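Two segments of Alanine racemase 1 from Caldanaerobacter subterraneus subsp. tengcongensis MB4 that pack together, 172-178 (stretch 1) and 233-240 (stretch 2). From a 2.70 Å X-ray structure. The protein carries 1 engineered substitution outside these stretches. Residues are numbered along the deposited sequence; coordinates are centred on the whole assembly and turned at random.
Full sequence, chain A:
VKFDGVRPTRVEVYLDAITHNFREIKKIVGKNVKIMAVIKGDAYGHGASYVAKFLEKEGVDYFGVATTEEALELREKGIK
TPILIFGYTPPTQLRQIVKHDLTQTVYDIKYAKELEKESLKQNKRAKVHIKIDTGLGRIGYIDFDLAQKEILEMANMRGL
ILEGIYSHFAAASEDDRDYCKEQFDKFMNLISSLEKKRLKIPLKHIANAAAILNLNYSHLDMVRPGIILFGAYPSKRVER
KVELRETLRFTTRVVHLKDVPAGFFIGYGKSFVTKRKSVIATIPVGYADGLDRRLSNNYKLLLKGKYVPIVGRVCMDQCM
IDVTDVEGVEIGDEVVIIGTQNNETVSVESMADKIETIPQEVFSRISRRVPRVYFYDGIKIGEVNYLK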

# COMPACT_ATOMS: atom_id res chain seq x y z
N ALA A 172 -11.91 -22.87 -7.26
CA ALA A 172 -13.31 -22.66 -6.89
C ALA A 172 -13.84 -21.35 -7.48
O ALA A 172 -15.00 -21.28 -7.91
N SER A 173 -12.99 -20.32 -7.51
CA SER A 173 -13.32 -19.04 -8.15
C SER A 173 -13.46 -19.18 -9.66
O SER A 173 -14.23 -18.45 -10.29
N GLU A 174 -12.70 -20.11 -10.24
CA GLU A 174 -12.78 -20.41 -11.68
C GLU A 174 -13.88 -21.43 -11.98
O GLU A 174 -14.20 -21.68 -13.15
N ASP A 175 -14.44 -22.03 -10.93
CA ASP A 175 -15.57 -22.96 -11.03
C ASP A 175 -15.24 -24.22 -11.83
O ASP A 175 -16.00 -24.64 -12.70
N ASP A 176 -14.08 -24.80 -11.53
CA ASP A 176 -13.74 -26.13 -12.01
C ASP A 176 -14.30 -27.11 -10.98
O ASP A 176 -13.64 -27.45 -10.00
N ARG A 177 -15.53 -27.55 -11.23
CA ARG A 177 -16.28 -28.37 -10.28
C ARG A 177 -15.65 -29.75 -10.11
O ARG A 177 -15.64 -30.30 -9.00
N ASP A 178 -15.13 -30.31 -11.20
CA ASP A 178 -14.46 -31.61 -11.16
C ASP A 178 -13.23 -31.60 -10.25
O ASP A 178 -12.99 -32.56 -9.52
N TYR A 233 -17.49 -10.07 -4.93
CA TYR A 233 -17.38 -11.49 -5.24
C TYR A 233 -15.96 -11.80 -5.73
O TYR A 233 -15.29 -10.92 -6.27
N PRO A 234 -15.50 -13.05 -5.53
CA PRO A 234 -14.14 -13.42 -5.93
C PRO A 234 -13.93 -13.55 -7.44
O PRO A 234 -12.80 -13.43 -7.91
N SER A 235 -15.01 -13.79 -8.18
CA SER A 235 -14.93 -13.94 -9.63
C SER A 235 -16.31 -13.74 -10.27
O SER A 235 -17.27 -13.36 -9.58
N LYS A 236 -16.39 -13.98 -11.57
CA LYS A 236 -17.66 -13.88 -12.29
C LYS A 236 -18.40 -15.22 -12.38
O LYS A 236 -19.57 -15.24 -12.75
N ARG A 237 -17.72 -16.32 -12.04
CA ARG A 237 -18.32 -17.66 -12.10
C ARG A 237 -18.86 -18.13 -10.74
O ARG A 237 -18.56 -19.25 -10.30
N VAL A 238 -19.64 -17.28 -10.09
CA VAL A 238 -20.28 -17.61 -8.81
C VAL A 238 -21.76 -17.25 -8.89
O VAL A 238 -22.15 -16.39 -9.68
N GLU A 239 -22.57 -17.90 -8.07
CA GLU A 239 -24.03 -17.81 -8.20
C GLU A 239 -24.62 -16.47 -7.73
O GLU A 239 -25.59 -15.99 -8.31
N ARG A 240 -24.02 -15.88 -6.69
CA ARG A 240 -24.42 -14.55 -6.19
C ARG A 240 -25.85 -14.53 -5.64
O ARG A 240 -26.59 -13.56 -5.84

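What holds the turn around Ser173 against the second stretch? Ser173 loses 75 Å² to its partner, nearly as much as any residue here, although its CA-to-CB bond points sideways. With chi1 in the m rotamer, its OG lies 3.7 Å from CB of Pro234, a van der Waals contact with a buried proline whose own CA-to-CB bond points toward stretch 1. The stronger tie uses the backbone carbonyl of Ser173, whose O accepts a hydrogen bond from OG of Ser235 at 2.4 Å. That is very short for such a bond, and at 2.70 Å resolution the exact value deserves caution. The CA-to-CB bond of Ser235 points toward stretch 1, and chi1 is in the p rotamer, which brings its hydroxyl to this carbonyl; the same OG also accepts a weak bond from N of Arg237, 3.4 Å away.

How does Arg237 come to cover the most surface, 78 Å²? Its CA-to-CB bond points toward stretch 1, and the chain runs on with chi1 m and chi2 t before chi3 departs from the usual wells at -129°. This path places NE 2.9 Å from O of Glu174, to which it donates a hydrogen bond. The carbonyl lies at the edge of the guanidinium, near its plane, where an N-H group can reach it. Nearer the backbone, CB of Arg237 sits 3.9 Å from O of Ser173, so the side chain passes two successive carbonyls of the first stretch. Glu174 itself takes part mainly through its backbone, as its CA-to-CB bond points away.

What does Asp175 contribute beside this arginine? Its CA-to-CB bond points toward stretch 2, and its CB packs 3.7 Å from CB of Arg237 and equally 3.7 Å from O of Arg237. With chi1 in the t rotamer, its carboxylate is engaged within its own stretch: OD1 of Asp175 accepts a hydrogen bond from NE of Arg177 at 2.7 Å, part of a salt bridge.

Does charge also link the two stretches? It does, at the exposed margin, where Arg177 and Glu239 both start sideways but have ends that come nearer the opposing stretch. Arg177 has chi1 m and an off-well chi2 of -100°, while Glu239 follows m and then t. NH2 of Arg177 and OE2 of Glu239 form a long salt bridge at 3.9 Å, the carboxylate oxygen lying near the guanidinium plane at its edge. With Asp175 engaging NE, Arg177 therefore has an acidic partner in each stretch.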

# COMPACT_ATOMS: atom_id res chain seq x y z
CB ALA A 172 -13.47 -22.67 -5.38
CB SER A 173 -12.25 -17.99 -7.83
OG SER A 173 -12.17 -17.75 -6.43
CB GLU A 174 -11.43 -20.92 -12.20
CG GLU A 174 -10.36 -19.84 -12.35
CD GLU A 174 -9.68 -19.43 -11.05
OE1 GLU A 174 -10.00 -20.00 -9.98
OE2 GLU A 174 -8.81 -18.54 -11.10
CB ASP A 175 -16.81 -22.24 -11.59
CG ASP A 175 -18.11 -22.96 -11.24
OD1 ASP A 175 -18.21 -23.53 -10.13
OD2 ASP A 175 -19.03 -22.94 -12.07
CB ASP A 176 -12.22 -26.29 -12.14
CG ASP A 176 -11.80 -27.62 -12.74
OD1 ASP A 176 -12.65 -28.54 -12.87
OD2 ASP A 176 -10.61 -27.76 -13.08
CB ARG A 177 -17.74 -28.52 -10.72
CG ARG A 177 -18.50 -27.20 -10.86
CD ARG A 177 -19.39 -26.90 -9.66
NE ARG A 177 -20.00 -25.57 -9.77
CZ ARG A 177 -21.10 -25.16 -9.13
NH1 ARG A 177 -21.75 -25.97 -8.30
NH2 ARG A 177 -21.55 -23.92 -9.32
CB ASP A 178 -14.04 -32.05 -12.57
CG ASP A 178 -15.22 -32.49 -13.41
OD1 ASP A 178 -16.38 -32.21 -13.05
OD2 ASP A 178 -14.98 -33.13 -14.46
CB TYR A 233 -18.42 -11.89 -6.29
CG TYR A 233 -19.85 -11.87 -5.77
CD1 TYR A 233 -20.32 -12.89 -4.95
CD2 TYR A 233 -20.72 -10.83 -6.10
CE1 TYR A 233 -21.62 -12.88 -4.48
CE2 TYR A 233 -22.02 -10.81 -5.63
CZ TYR A 233 -22.47 -11.84 -4.82
OH TYR A 233 -23.77 -11.85 -4.34
CB PRO A 234 -13.94 -14.78 -5.25
CG PRO A 234 -15.31 -15.34 -5.11
CD PRO A 234 -16.23 -14.17 -4.90
CB SER A 235 -14.37 -15.31 -10.00
OG SER A 235 -15.31 -16.34 -9.70
CB LYS A 236 -17.43 -13.30 -13.68
CG LYS A 236 -16.78 -11.92 -13.64
CD LYS A 236 -16.80 -11.23 -14.99
CE LYS A 236 -16.44 -9.76 -14.86
NZ LYS A 236 -15.12 -9.54 -14.21
CB ARG A 237 -17.31 -18.68 -12.63
CG ARG A 237 -16.53 -18.26 -13.87
CD ARG A 237 -16.06 -19.48 -14.66
NE ARG A 237 -14.64 -19.43 -14.98
CZ ARG A 237 -14.08 -18.65 -15.90
NH1 ARG A 237 -14.82 -17.82 -16.63
NH2 ARG A 237 -12.77 -18.70 -16.10
CB VAL A 238 -19.60 -16.90 -7.62
CG1 VAL A 238 -18.13 -17.29 -7.52
CG2 VAL A 238 -19.73 -15.38 -7.73
CB GLU A 239 -24.70 -18.99 -7.48
CG GLU A 239 -24.33 -20.33 -8.10
CD GLU A 239 -25.12 -21.50 -7.52
OE1 GLU A 239 -25.81 -21.32 -6.50
OE2 GLU A 239 -25.04 -22.60 -8.11
CB ARG A 240 -24.26 -13.47 -7.27
CG ARG A 240 -22.88 -13.42 -7.92
CD ARG A 240 -22.76 -12.32 -8.97
NE ARG A 240 -21.38 -12.21 -9.47
CZ ARG A 240 -20.67 -11.08 -9.53
NH1 ARG A 240 -21.18 -9.90 -9.17
NH2 ARG A 240 -19.42 -11.12 -9.99